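Local coordinates for protein fructose-bisphosphate aldolase (Slackia heliotrinireducens, PDB 4MOZ) that belongs to the DeoC/LacD family of aldolases and folds as a closed barrel of eight parallel strands of the TIM-barrel type, at residues A195-V200 with V209-P214; G35-F40 with I172-I177; V250-L255 with D299-V304; E224-A229 with L238-G243; G82-I87 with L129-N134. One frame throughout, in Å; residues are numbered along the deposited sequence.

Interaction 1. Residues A195-V200 with V209-P214; sequences AGAAGV and VKVNPP
Val211 packs on Ala197 with its side chain, while its carbonyl O accepts a 2.9 Å hydrogen bond from Lys210 NZ. The lysine chain doubles back on its own backbone to make it, and NZ sits well above the carbonyl plane, 60° out of it, with a C=O...N angle of 117°. All this happens at the C-terminal end of a barrel strand: strand 172-177, helix 191-204 and strand 208-210 form a beta-alpha-beta unit of the TIM barrel, and the contact is where the helix lies back on the strand it leads into.

The packing is built from small groups. The side chains of Val209 and Val211 both set off toward the helix, whereas that of Lys210 between them does not face it. Val209 CG2 approaches the backbone of Ala198, 4.2 Å from its CA, and Val209 CG1 lies 4.5 Å from Ala198 CB. Two alanines in succession thus give the helix a low surface against the valine methyls, with touches that are loose rather than tight. Helix 222-232 and strand 237-240 also touch this helix, through Ala229 and Leu238 on Ala198, and Asn50 of the second subunit packs on Ala195. Val211 holds CG1 beside its backbone N (chi1 -66°), and that methyl reaches Ala197 CB at 4.2 Å.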
# COMPACT_ATOMS: atom_id res chain seq x y z
N ALA C 195 29.26 -12.28 -6.91
CA ALA C 195 29.04 -12.29 -8.35
C ALA C 195 27.55 -12.16 -8.68
O ALA C 195 27.18 -11.41 -9.59
CB ALA C 195 29.63 -13.54 -8.98
N GLY C 196 26.71 -12.88 -7.93
CA GLY C 196 25.26 -12.79 -8.08
C GLY C 196 24.74 -11.38 -7.87
O GLY C 196 23.96 -10.86 -8.68
N ALA C 197 25.19 -10.77 -6.78
CA ALA C 197 24.82 -9.40 -6.43
C ALA C 197 25.21 -8.42 -7.54
O ALA C 197 24.42 -7.56 -7.92
CB ALA C 197 25.48 -9.00 -5.11
N ALA C 198 26.42 -8.58 -8.06
CA ALA C 198 26.92 -7.73 -9.14
C ALA C 198 26.06 -7.85 -10.40
O ALA C 198 25.77 -6.84 -11.05
CB ALA C 198 28.37 -8.06 -9.44
N GLY C 199 25.65 -9.07 -10.74
CA GLY C 199 24.80 -9.30 -11.91
C GLY C 199 23.40 -8.71 -11.80
O GLY C 199 22.84 -8.24 -12.79
N VAL C 200 22.85 -8.72 -10.59
CA VAL C 200 21.52 -8.14 -10.35
C VAL C 200 21.52 -6.64 -10.64
O VAL C 200 20.59 -6.13 -11.28
CB VAL C 200 21.02 -8.43 -8.91
CG1 VAL C 200 19.80 -7.58 -8.57
CG2 VAL C 200 20.72 -9.91 -8.74
N VAL C 209 27.81 -0.64 -9.19
CA VAL C 209 27.37 -1.53 -8.12
C VAL C 209 28.46 -1.62 -7.05
O VAL C 209 29.63 -1.88 -7.36
CB VAL C 209 26.97 -2.93 -8.63
CG1 VAL C 209 28.07 -3.58 -9.47
CG2 VAL C 209 26.56 -3.84 -7.48
N LYS C 210 28.07 -1.38 -5.80
CA LYS C 210 28.98 -1.52 -4.67
C LYS C 210 28.71 -2.84 -3.96
O LYS C 210 27.60 -3.10 -3.52
CB LYS C 210 28.85 -0.31 -3.73
CG LYS C 210 29.25 -0.51 -2.27
CD LYS C 210 30.68 -0.97 -2.05
CE LYS C 210 31.00 -1.01 -0.56
NZ LYS C 210 31.68 -2.26 -0.13
N VAL C 211 29.74 -3.68 -3.88
CA VAL C 211 29.65 -4.99 -3.22
C VAL C 211 30.75 -5.12 -2.17
O VAL C 211 31.70 -4.34 -2.16
CB VAL C 211 29.78 -6.16 -4.23
CG1 VAL C 211 28.59 -6.21 -5.18
CG2 VAL C 211 31.10 -6.09 -5.00
N ASN C 212 30.62 -6.11 -1.29
CA ASN C 212 31.70 -6.49 -0.41
C ASN C 212 32.78 -7.23 -1.18
O ASN C 212 32.48 -7.87 -2.20
CB ASN C 212 31.19 -7.41 0.70
CG ASN C 212 30.43 -6.66 1.77
OD1 ASN C 212 30.86 -5.59 2.21
ND2 ASN C 212 29.30 -7.22 2.19
N PRO C 213 34.05 -7.15 -0.72
CA PRO C 213 35.04 -8.04 -1.31
C PRO C 213 34.73 -9.49 -0.94
O PRO C 213 34.37 -9.77 0.20
CB PRO C 213 36.36 -7.58 -0.66
CG PRO C 213 35.94 -6.88 0.60
CD PRO C 213 34.63 -6.24 0.29
N PRO C 214 34.82 -10.41 -1.92
CA PRO C 214 34.63 -11.83 -1.61
C PRO C 214 35.81 -12.40 -0.83
O PRO C 214 36.92 -11.89 -0.95
CB PRO C 214 34.55 -12.49 -2.99
CG PRO C 214 35.27 -11.55 -3.91
CD PRO C 214 35.01 -10.17 -3.36

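Interaction 2. Residues G35-F40 with I172-I177; sequences GRLMLF and IVVLWI
Leu39 and Trp176 meet inside the barrel, their side chains coming from opposite directions off strands 37-41 and 172-177. These are the first and fifth of the eight strands, so no backbone pairing links them; the axes of the two short strand segments pass 11.5 Å apart, and side chains bridge the gap.

Leu39 carries its CG anti to the backbone N (chi1 -176°), which extends the isobutyl group into the barrel. Its chi2 of 145° is well off a staggered value, and at this setting both methyls engage the six-membered ring of Trp176: CD1 stands 3.8 Å from CH2, and CD2 stands 3.9 Å from CZ2. The indole comes to them although the side chain of Trp176 does not set off toward strand 37-41. With chi1 at -78°, CG lies beside the tryptophan's backbone N, and the long ring system then reaches across. Lys102 makes a cation-pi contact with the same indole, and Ala81 touches it too.

Toward the N-terminal ends of the strands, Leu37 and Val174 meet by single methyls, Leu37 CD2 lying 3.9 Å from Val174 CG2. The other valine methyl, CG1, is turned to Leu39 CD1 at 4.3 Å, so Val174 is shared between the two leucines.

Every touch between the two strands is between carbon atoms of buried residues, which implies cohesion by dispersion and the exclusion of water.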
# COMPACT_ATOMS: atom_id res chain seq x y z
N GLY C 35 36.31 7.75 -15.84
CA GLY C 35 35.56 6.50 -15.97
C GLY C 35 35.65 5.64 -14.72
O GLY C 35 35.08 4.55 -14.67
N ARG C 36 36.36 6.13 -13.71
CA ARG C 36 36.54 5.42 -12.44
C ARG C 36 35.81 6.16 -11.32
O ARG C 36 35.84 7.39 -11.28
CB ARG C 36 38.02 5.30 -12.10
CG ARG C 36 38.85 4.46 -13.07
CD ARG C 36 39.21 3.11 -12.49
NE ARG C 36 40.20 2.42 -13.32
CZ ARG C 36 41.52 2.48 -13.14
NH1 ARG C 36 42.04 3.19 -12.15
NH2 ARG C 36 42.32 1.81 -13.97
N LEU C 37 35.18 5.42 -10.42
CA LEU C 37 34.42 6.06 -9.35
C LEU C 37 35.09 5.96 -7.99
O LEU C 37 35.22 4.87 -7.43
CB LEU C 37 32.99 5.50 -9.27
CG LEU C 37 32.06 6.13 -8.22
CD1 LEU C 37 31.75 7.58 -8.55
CD2 LEU C 37 30.78 5.33 -8.06
N MSE C 38 35.52 7.11 -7.47
CA MSE C 38 35.99 7.23 -6.10
C MSE C 38 34.83 7.78 -5.28
O MSE C 38 34.50 8.96 -5.38
CB MSE C 38 37.21 8.14 -6.01
CG MSE C 38 37.94 8.12 -4.67
SE MSE C 38 36.89 8.88 -3.19
CE MSE C 38 38.30 8.99 -1.83
N LEU C 39 34.20 6.91 -4.49
CA LEU C 39 33.02 7.28 -3.70
C LEU C 39 33.36 7.45 -2.22
O LEU C 39 33.86 6.53 -1.57
CB LEU C 39 31.90 6.24 -3.89
CG LEU C 39 30.55 6.51 -3.21
CD1 LEU C 39 29.39 6.02 -4.06
CD2 LEU C 39 30.48 5.92 -1.80
N PHE C 40 33.08 8.64 -1.71
CA PHE C 40 33.23 8.92 -0.28
C PHE C 40 31.86 8.73 0.39
O PHE C 40 30.94 9.53 0.21
CB PHE C 40 33.79 10.34 -0.09
CG PHE C 40 33.94 10.77 1.35
CD1 PHE C 40 34.31 9.86 2.35
CD2 PHE C 40 33.74 12.10 1.71
CE1 PHE C 40 34.45 10.27 3.66
CE2 PHE C 40 33.88 12.52 3.02
CZ PHE C 40 34.24 11.60 4.00
N ILE C 172 23.12 9.60 -12.50
CA ILE C 172 23.73 8.28 -12.41
C ILE C 172 23.16 7.53 -11.21
O ILE C 172 22.56 8.13 -10.32
CB ILE C 172 25.28 8.33 -12.37
CG1 ILE C 172 25.79 8.87 -11.04
CG2 ILE C 172 25.84 9.14 -13.55
CD1 ILE C 172 27.16 8.37 -10.66
N VAL C 173 23.32 6.20 -11.21
CA VAL C 173 22.80 5.39 -10.12
C VAL C 173 23.83 4.39 -9.61
O VAL C 173 24.37 3.59 -10.38
CB VAL C 173 21.52 4.62 -10.52
CG1 VAL C 173 20.98 3.84 -9.33
CG2 VAL C 173 20.46 5.58 -11.05
N VAL C 174 24.09 4.45 -8.31
CA VAL C 174 24.95 3.49 -7.63
C VAL C 174 24.07 2.63 -6.71
O VAL C 174 23.35 3.16 -5.86
CB VAL C 174 26.05 4.17 -6.78
CG1 VAL C 174 26.96 3.13 -6.13
CG2 VAL C 174 26.86 5.15 -7.62
N LEU C 175 24.11 1.32 -6.90
CA LEU C 175 23.41 0.41 -6.01
C LEU C 175 24.39 -0.29 -5.08
O LEU C 175 25.38 -0.87 -5.53
CB LEU C 175 22.61 -0.62 -6.81
CG LEU C 175 21.47 -0.11 -7.70
CD1 LEU C 175 20.83 -1.28 -8.44
CD2 LEU C 175 20.42 0.64 -6.89
N TRP C 176 24.13 -0.21 -3.78
CA TRP C 176 24.81 -1.05 -2.81
C TRP C 176 24.05 -2.34 -2.77
O TRP C 176 22.85 -2.34 -2.54
CB TRP C 176 24.75 -0.44 -1.42
CG TRP C 176 25.71 0.69 -1.17
CD1 TRP C 176 26.79 0.69 -0.29
CD2 TRP C 176 25.68 2.04 -1.74
NE1 TRP C 176 27.43 1.90 -0.30
CE2 TRP C 176 26.81 2.76 -1.15
CE3 TRP C 176 24.87 2.70 -2.66
CZ2 TRP C 176 27.10 4.09 -1.47
CZ3 TRP C 176 25.17 4.03 -2.98
CH2 TRP C 176 26.26 4.71 -2.40
N ILE C 177 24.72 -3.45 -3.01
CA ILE C 177 24.03 -4.73 -2.95
C ILE C 177 24.72 -5.69 -1.99
O ILE C 177 25.78 -6.24 -2.30
CB ILE C 177 23.80 -5.35 -4.35
CG1 ILE C 177 23.06 -4.36 -5.26
CG2 ILE C 177 23.02 -6.65 -4.21
CD1 ILE C 177 22.51 -4.95 -6.55

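Interaction 3. Residues V250-L255 with D299-V304; sequences VFLQQL and DRALAV
Leu252 reaches toward Ala301 and Leu302 with CG placed beside its own backbone N, opposite the carbonyl carbon (chi1 -66°), and a chi2 of 160° carries CD1 forward to the second helix. That methyl does all the touching on its side. It comes nearest to backbone atoms, 4.0 Å from Leu302 CA and 4.1 Å from Leu302 N, so the helices come close: the CA atoms of Leu252 and Leu302 are only 7.5 Å apart.

On the other helix, the side chain of Leu302 does not set off toward Leu252. Its CG is anti to the backbone N (chi1 -173°), and one branch bends round so that CD1 lies 4.3 Å from Leu252 CD1. Ala301, which does point at the partner, offers a short side chain, with CB 4.5 Å from Leu252 CD1. The result is one leucine methyl seated beside a stretch of helix backbone, with an alanine and a leucine to flank it. This is plain apolar packing, small in area, between two helices on the outside of the barrel.

Helix 278-294 completes the cluster: its Ile291 touches both Leu252 and Ala301. Phe251 and Leu255, on the same helix as Leu252, touch Thr269 and Asn267 of strand 266-269. Helix 298-305 thus packs on helices 248-260 and 278-294, and the first of these touches the barrel strand.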
# COMPACT_ATOMS: atom_id res chain seq x y z
N VAL C 250 48.40 -1.70 3.41
CA VAL C 250 47.61 -2.89 3.09
C VAL C 250 46.28 -2.48 2.44
O VAL C 250 45.86 -3.08 1.44
CB VAL C 250 47.34 -3.75 4.34
CG1 VAL C 250 46.47 -4.95 4.01
CG2 VAL C 250 48.66 -4.20 4.96
N PHE C 251 45.65 -1.46 3.00
CA PHE C 251 44.42 -0.90 2.47
C PHE C 251 44.58 -0.44 1.01
O PHE C 251 43.75 -0.77 0.15
CB PHE C 251 43.93 0.26 3.35
CG PHE C 251 42.73 0.98 2.79
CD1 PHE C 251 41.45 0.46 2.93
CD2 PHE C 251 42.89 2.19 2.12
CE1 PHE C 251 40.35 1.12 2.41
CE2 PHE C 251 41.79 2.86 1.59
CZ PHE C 251 40.52 2.33 1.74
N LEU C 252 45.64 0.32 0.74
CA LEU C 252 45.87 0.87 -0.59
C LEU C 252 46.24 -0.22 -1.59
O LEU C 252 45.96 -0.09 -2.78
CB LEU C 252 46.92 1.99 -0.55
CG LEU C 252 46.55 3.28 0.21
CD1 LEU C 252 47.80 4.07 0.58
CD2 LEU C 252 45.58 4.15 -0.57
N GLN C 253 46.86 -1.29 -1.08
CA GLN C 253 47.19 -2.47 -1.88
C GLN C 253 45.94 -3.26 -2.25
O GLN C 253 45.85 -3.78 -3.36
CB GLN C 253 48.20 -3.36 -1.14
CG GLN C 253 48.71 -4.56 -1.94
CD GLN C 253 49.60 -4.17 -3.11
OE1 GLN C 253 50.62 -3.51 -2.94
NE2 GLN C 253 49.21 -4.59 -4.31
N GLN C 254 45.00 -3.36 -1.32
CA GLN C 254 43.72 -4.01 -1.61
C GLN C 254 42.99 -3.29 -2.74
O GLN C 254 42.54 -3.93 -3.69
CB GLN C 254 42.83 -4.04 -0.37
CG GLN C 254 43.24 -5.07 0.67
CD GLN C 254 42.31 -5.08 1.87
OE1 GLN C 254 41.17 -4.60 1.79
NE2 GLN C 254 42.77 -5.64 2.98
N LEU C 255 42.90 -1.97 -2.65
CA LEU C 255 42.22 -1.16 -3.65
C LEU C 255 42.87 -1.28 -5.03
O LEU C 255 42.19 -1.32 -6.05
CB LEU C 255 42.18 0.32 -3.23
CG LEU C 255 41.42 0.72 -1.96
CD1 LEU C 255 41.28 2.23 -1.92
CD2 LEU C 255 40.05 0.06 -1.87
N ASP C 299 53.14 2.44 -3.67
CA ASP C 299 54.23 3.17 -3.03
C ASP C 299 54.11 4.69 -3.15
O ASP C 299 54.32 5.41 -2.18
CB ASP C 299 55.60 2.72 -3.56
CG ASP C 299 56.03 1.36 -3.02
OD1 ASP C 299 55.42 0.87 -2.04
OD2 ASP C 299 56.98 0.78 -3.59
N ARG C 300 53.78 5.17 -4.35
CA ARG C 300 53.62 6.60 -4.55
C ARG C 300 52.34 7.13 -3.89
O ARG C 300 52.31 8.27 -3.42
CB ARG C 300 53.67 6.98 -6.03
CG ARG C 300 54.10 8.43 -6.22
CD ARG C 300 54.03 8.93 -7.66
NE ARG C 300 54.21 10.38 -7.66
CZ ARG C 300 54.05 11.17 -8.71
NH1 ARG C 300 53.70 10.68 -9.89
NH2 ARG C 300 54.23 12.48 -8.57
N ALA C 301 51.31 6.29 -3.86
CA ALA C 301 50.07 6.63 -3.16
C ALA C 301 50.30 6.74 -1.65
O ALA C 301 49.79 7.65 -1.01
CB ALA C 301 48.99 5.60 -3.46
N LEU C 302 51.09 5.82 -1.11
CA LEU C 302 51.44 5.81 0.30
C LEU C 302 52.22 7.08 0.69
O LEU C 302 52.04 7.60 1.80
CB LEU C 302 52.24 4.55 0.65
CG LEU C 302 52.56 4.29 2.12
CD1 LEU C 302 51.31 4.31 2.99
CD2 LEU C 302 53.31 2.98 2.28
N ALA C 303 53.06 7.56 -0.22
CA ALA C 303 53.79 8.81 -0.04
C ALA C 303 52.84 10.01 0.05
O ALA C 303 53.09 10.95 0.81
CB ALA C 303 54.79 9.02 -1.17
N VAL C 304 51.75 9.96 -0.72
CA VAL C 304 50.70 10.97 -0.65
C VAL C 304 49.99 10.89 0.71
O VAL C 304 49.77 11.92 1.36
CB VAL C 304 49.68 10.84 -1.80
CG1 VAL C 304 48.51 11.79 -1.59
CG2 VAL C 304 50.35 11.13 -3.14

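Interaction 4. Residues E224-A229 with L238-G243; sequences ENLAVA and LVCAGG
Leu238 and Leu226 bury most of the surface here, with Cys240 third. They join helix 222-232 to strand 237-240, the second strand of the beta-alpha-beta unit that begins at strand 208-210, one of the repeating steps of the TIM barrel. The axes of the short segments run roughly antiparallel, 147° between their directions, as expected when the chain turns back from helix to strand.

Leu238 spreads its two methyls over the helix. CD1 goes to Ala229, 3.7 Å from its CB and close to its carbonyl carbon as well, while CD2 lies 3.8 Å from Leu226 CD1. Leu226 answers with a fork of its own. Its CG stands anti to the backbone N (chi1 -172°), which sends the branches toward the strand; CD1 takes Leu238, and CD2 reaches Cys240, 4.1 Å from both CB and SG. Leu226 therefore spans the two helix-facing residues of the strand, Leu238 and Cys240, past Val239, which points away from the helix. Pro214 and Gln258 also touch Leu226, and Ile194 of helix 191-204 packs on Ala229. Cys240 SG receives a weak hydrogen bond from the backbone N of Ala241, 3.1 Å long and bent to 141°.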
# COMPACT_ATOMS: atom_id res chain seq x y z
N GLU C 224 41.10 -12.05 -7.16
CA GLU C 224 40.87 -12.96 -8.28
C GLU C 224 39.41 -13.41 -8.34
O GLU C 224 38.83 -13.50 -9.43
CB GLU C 224 41.81 -14.16 -8.20
CG GLU C 224 43.24 -13.84 -8.61
CD GLU C 224 44.20 -14.99 -8.39
OE1 GLU C 224 43.87 -15.93 -7.64
OE2 GLU C 224 45.31 -14.95 -8.98
N ASN C 225 38.82 -13.66 -7.18
CA ASN C 225 37.40 -13.98 -7.06
C ASN C 225 36.50 -12.82 -7.49
O ASN C 225 35.46 -13.03 -8.12
CB ASN C 225 37.06 -14.41 -5.63
CG ASN C 225 37.34 -15.89 -5.38
OD1 ASN C 225 37.14 -16.72 -6.26
ND2 ASN C 225 37.79 -16.22 -4.17
N LEU C 226 36.92 -11.59 -7.18
CA LEU C 226 36.20 -10.38 -7.57
C LEU C 226 36.11 -10.18 -9.08
O LEU C 226 35.15 -9.59 -9.58
CB LEU C 226 36.84 -9.14 -6.92
CG LEU C 226 36.11 -7.80 -7.05
CD1 LEU C 226 34.74 -7.83 -6.37
CD2 LEU C 226 36.95 -6.66 -6.50
N ALA C 227 37.12 -10.67 -9.81
CA ALA C 227 37.12 -10.60 -11.28
C ALA C 227 35.87 -11.23 -11.90
O ALA C 227 35.34 -10.72 -12.89
CB ALA C 227 38.38 -11.23 -11.85
N VAL C 228 35.41 -12.33 -11.31
CA VAL C 228 34.19 -13.00 -11.76
C VAL C 228 32.96 -12.09 -11.59
O VAL C 228 32.08 -12.04 -12.46
CB VAL C 228 33.99 -14.34 -11.02
CG1 VAL C 228 32.67 -14.99 -11.38
CG2 VAL C 228 35.15 -15.28 -11.33
N ALA C 229 32.92 -11.36 -10.48
CA ALA C 229 31.83 -10.42 -10.21
C ALA C 229 31.85 -9.22 -11.16
O ALA C 229 30.80 -8.79 -11.63
CB ALA C 229 31.87 -9.97 -8.76
N LEU C 238 31.74 -2.05 -11.30
CA LEU C 238 31.75 -2.57 -9.95
C LEU C 238 32.69 -1.76 -9.08
O LEU C 238 33.84 -1.51 -9.46
CB LEU C 238 32.14 -4.05 -9.95
CG LEU C 238 32.27 -4.77 -8.61
CD1 LEU C 238 31.98 -6.25 -8.79
CD2 LEU C 238 33.64 -4.55 -7.97
N VAL C 239 32.22 -1.34 -7.92
CA VAL C 239 33.10 -0.70 -6.95
C VAL C 239 33.13 -1.55 -5.69
O VAL C 239 32.14 -2.19 -5.33
CB VAL C 239 32.74 0.78 -6.65
CG1 VAL C 239 32.54 1.56 -7.94
CG2 VAL C 239 31.52 0.90 -5.77
N CYS C 240 34.29 -1.58 -5.04
CA CYS C 240 34.47 -2.41 -3.88
C CYS C 240 34.97 -1.58 -2.70
O CYS C 240 34.90 -0.35 -2.73
CB CYS C 240 35.43 -3.55 -4.23
SG CYS C 240 35.24 -5.00 -3.18
N ALA C 241 35.47 -2.26 -1.67
CA ALA C 241 35.99 -1.59 -0.48
C ALA C 241 37.21 -2.32 0.09
O ALA C 241 37.30 -3.55 -0.01
CB ALA C 241 34.90 -1.46 0.58
N GLY C 242 38.13 -1.57 0.66
CA GLY C 242 39.22 -2.15 1.43
C GLY C 242 38.81 -2.31 2.89
O GLY C 242 37.82 -1.71 3.32
N GLY C 243 39.57 -3.11 3.64
CA GLY C 243 39.31 -3.33 5.06
C GLY C 243 39.48 -2.07 5.88
O GLY C 243 40.41 -1.29 5.65

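Interaction 5. Residues G82-I87 with L129-N134; sequences GQRGLI and LAMRDN
A single side chain, Met131, modelled as selenomethionine, supplies more than half of the surface buried here, lying between Arg84 and Ile87. It runs out extended from its helix, CG anti to the backbone N (chi1 -158°), and bends only at the last torsion. The selenium stops alongside the first turn of the other helix, 4.0 Å from Arg84 CG and 3.9 Å from Arg84 O. The Met131 side chain crosses that of Ile87 at about a right angle, with its terminal methyl CE toward it; the modelled separation of CE from Ile87 CG2 is too short to be real, so the exact position of CE is doubtful.

Of its side chain, Arg84 offers CG to Met131. The guanidinium, carried off by a bend at chi3, makes a salt bridge through NH1 with Asp14 of the third subunit. Asn134 ND2 donates a hydrogen bond to Ala13 O of that subunit.

In the TIM barrel, helix 84-90 follows strand 79-82 and helix 125-132 follows strand 99-102, so the contact joins two neighbouring helices of the outer layer. Gln83 is the N-cap of the first, and its O takes the backbone N of Ile87 at 3.1 Å.

Beyond Met131, Arg132 grips Asp133 side-on. Its NE meets OD1 of Asp133 at 2.9 Å, from above the carboxylate plane, while Arg132 NH2 reaches Asp133 OD2 at 3.1 Å in a straighter bond of 168°, within the guanidinium plane. Leu129 CG lies over one face of that guanidinium, and Arg132 NH1 bridges to Glu169.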
# COMPACT_ATOMS: atom_id res chain seq x y z
N GLY C 82 25.52 10.76 0.59
CA GLY C 82 24.84 10.97 1.87
C GLY C 82 23.34 11.13 1.73
O GLY C 82 22.83 11.30 0.61
N GLN C 83 22.63 11.08 2.86
CA GLN C 83 21.18 11.27 2.86
C GLN C 83 20.80 12.68 2.41
O GLN C 83 21.58 13.63 2.59
CB GLN C 83 20.60 11.00 4.25
CG GLN C 83 20.58 9.53 4.66
CD GLN C 83 21.89 9.08 5.29
OE1 GLN C 83 22.79 9.89 5.54
NE2 GLN C 83 22.00 7.77 5.55
N ARG C 84 19.62 12.79 1.81
CA ARG C 84 19.07 14.07 1.33
C ARG C 84 19.14 15.16 2.40
O ARG C 84 19.60 16.27 2.12
CB ARG C 84 17.62 13.87 0.86
CG ARG C 84 16.98 15.05 0.14
CD ARG C 84 15.46 15.06 0.35
NE ARG C 84 15.13 15.21 1.77
CZ ARG C 84 14.95 16.38 2.38
NH1 ARG C 84 15.03 17.52 1.70
NH2 ARG C 84 14.69 16.42 3.68
N GLY C 85 18.68 14.84 3.61
CA GLY C 85 18.63 15.79 4.71
C GLY C 85 20.00 16.31 5.12
O GLY C 85 20.19 17.52 5.29
N LEU C 86 20.94 15.39 5.28
CA LEU C 86 22.31 15.71 5.65
C LEU C 86 22.93 16.68 4.64
O LEU C 86 23.48 17.72 5.02
CB LEU C 86 23.15 14.43 5.74
CG LEU C 86 24.65 14.57 5.98
CD1 LEU C 86 24.95 15.05 7.40
CD2 LEU C 86 25.34 13.24 5.71
N ILE C 87 22.82 16.32 3.36
CA ILE C 87 23.28 17.18 2.28
C ILE C 87 22.59 18.55 2.31
O ILE C 87 23.25 19.58 2.16
CB ILE C 87 23.12 16.48 0.90
CG1 ILE C 87 24.00 15.22 0.84
CG2 ILE C 87 23.50 17.43 -0.23
CD1 ILE C 87 23.74 14.32 -0.36
N LEU C 129 15.12 16.24 -6.96
CA LEU C 129 15.04 17.10 -8.13
C LEU C 129 14.84 18.57 -7.76
O LEU C 129 15.42 19.46 -8.39
CB LEU C 129 13.90 16.65 -9.05
CG LEU C 129 14.17 15.65 -10.18
CD1 LEU C 129 15.19 14.58 -9.82
CD2 LEU C 129 12.86 15.01 -10.65
N ALA C 130 14.02 18.81 -6.74
CA ALA C 130 13.75 20.16 -6.24
C ALA C 130 15.02 20.77 -5.67
O ALA C 130 15.30 21.96 -5.87
CB ALA C 130 12.65 20.13 -5.19
N MSE C 131 15.79 19.95 -4.97
CA MSE C 131 17.03 20.39 -4.37
C MSE C 131 18.08 20.70 -5.45
O MSE C 131 18.80 21.70 -5.35
CB MSE C 131 17.52 19.33 -3.40
CG MSE C 131 18.46 19.84 -2.36
SE MSE C 131 18.67 18.55 -0.92
CE MSE C 131 20.59 18.58 -0.84
N ARG C 132 18.15 19.83 -6.47
CA ARG C 132 19.00 20.04 -7.65
C ARG C 132 18.68 21.36 -8.34
O ARG C 132 19.58 22.10 -8.74
CB ARG C 132 18.82 18.88 -8.65
CG ARG C 132 19.55 19.06 -9.99
CD ARG C 132 18.89 18.27 -11.11
NE ARG C 132 17.51 18.69 -11.34
CZ ARG C 132 16.65 18.11 -12.17
NH1 ARG C 132 17.01 17.06 -12.90
NH2 ARG C 132 15.42 18.59 -12.28
N ASP C 133 17.39 21.65 -8.48
CA ASP C 133 16.95 22.88 -9.12
C ASP C 133 17.07 24.10 -8.19
O ASP C 133 16.91 25.23 -8.63
CB ASP C 133 15.53 22.72 -9.65
CG ASP C 133 15.43 21.66 -10.73
OD1 ASP C 133 16.46 21.35 -11.39
OD2 ASP C 133 14.33 21.13 -10.94
N ASN C 134 17.38 23.84 -6.92
CA ASN C 134 17.66 24.92 -5.96
C ASN C 134 19.16 25.20 -5.86
O ASN C 134 19.60 25.96 -5.00
CB ASN C 134 17.05 24.58 -4.59
CG ASN C 134 16.97 25.80 -3.67
OD1 ASN C 134 16.78 26.93 -4.13
ND2 ASN C 134 17.11 25.56 -2.37

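How the interactions relate
Along the chain, interaction 2 opens first and encloses interaction 5; interactions 1, 4 and 3 then follow in series. Interaction 2 fills the barrel interior, about 4 Å from the chain centre, and the others lie farther out. Interactions 1 and 4, with centres 8 Å apart, seat successive helices on the strand wall: strand 208-210 bonds to strand 237-240 through Val209 O and Val239 N (2.7 Å), and to strand 172-177 of interaction 2 on its other edge. Gln254 OE1 and Gly243 N (2.9 Å) join interaction 3 to interaction 4. Interaction 5, about 33 Å centre to centre from interaction 3, sits across the barrel, where it meets the third subunit.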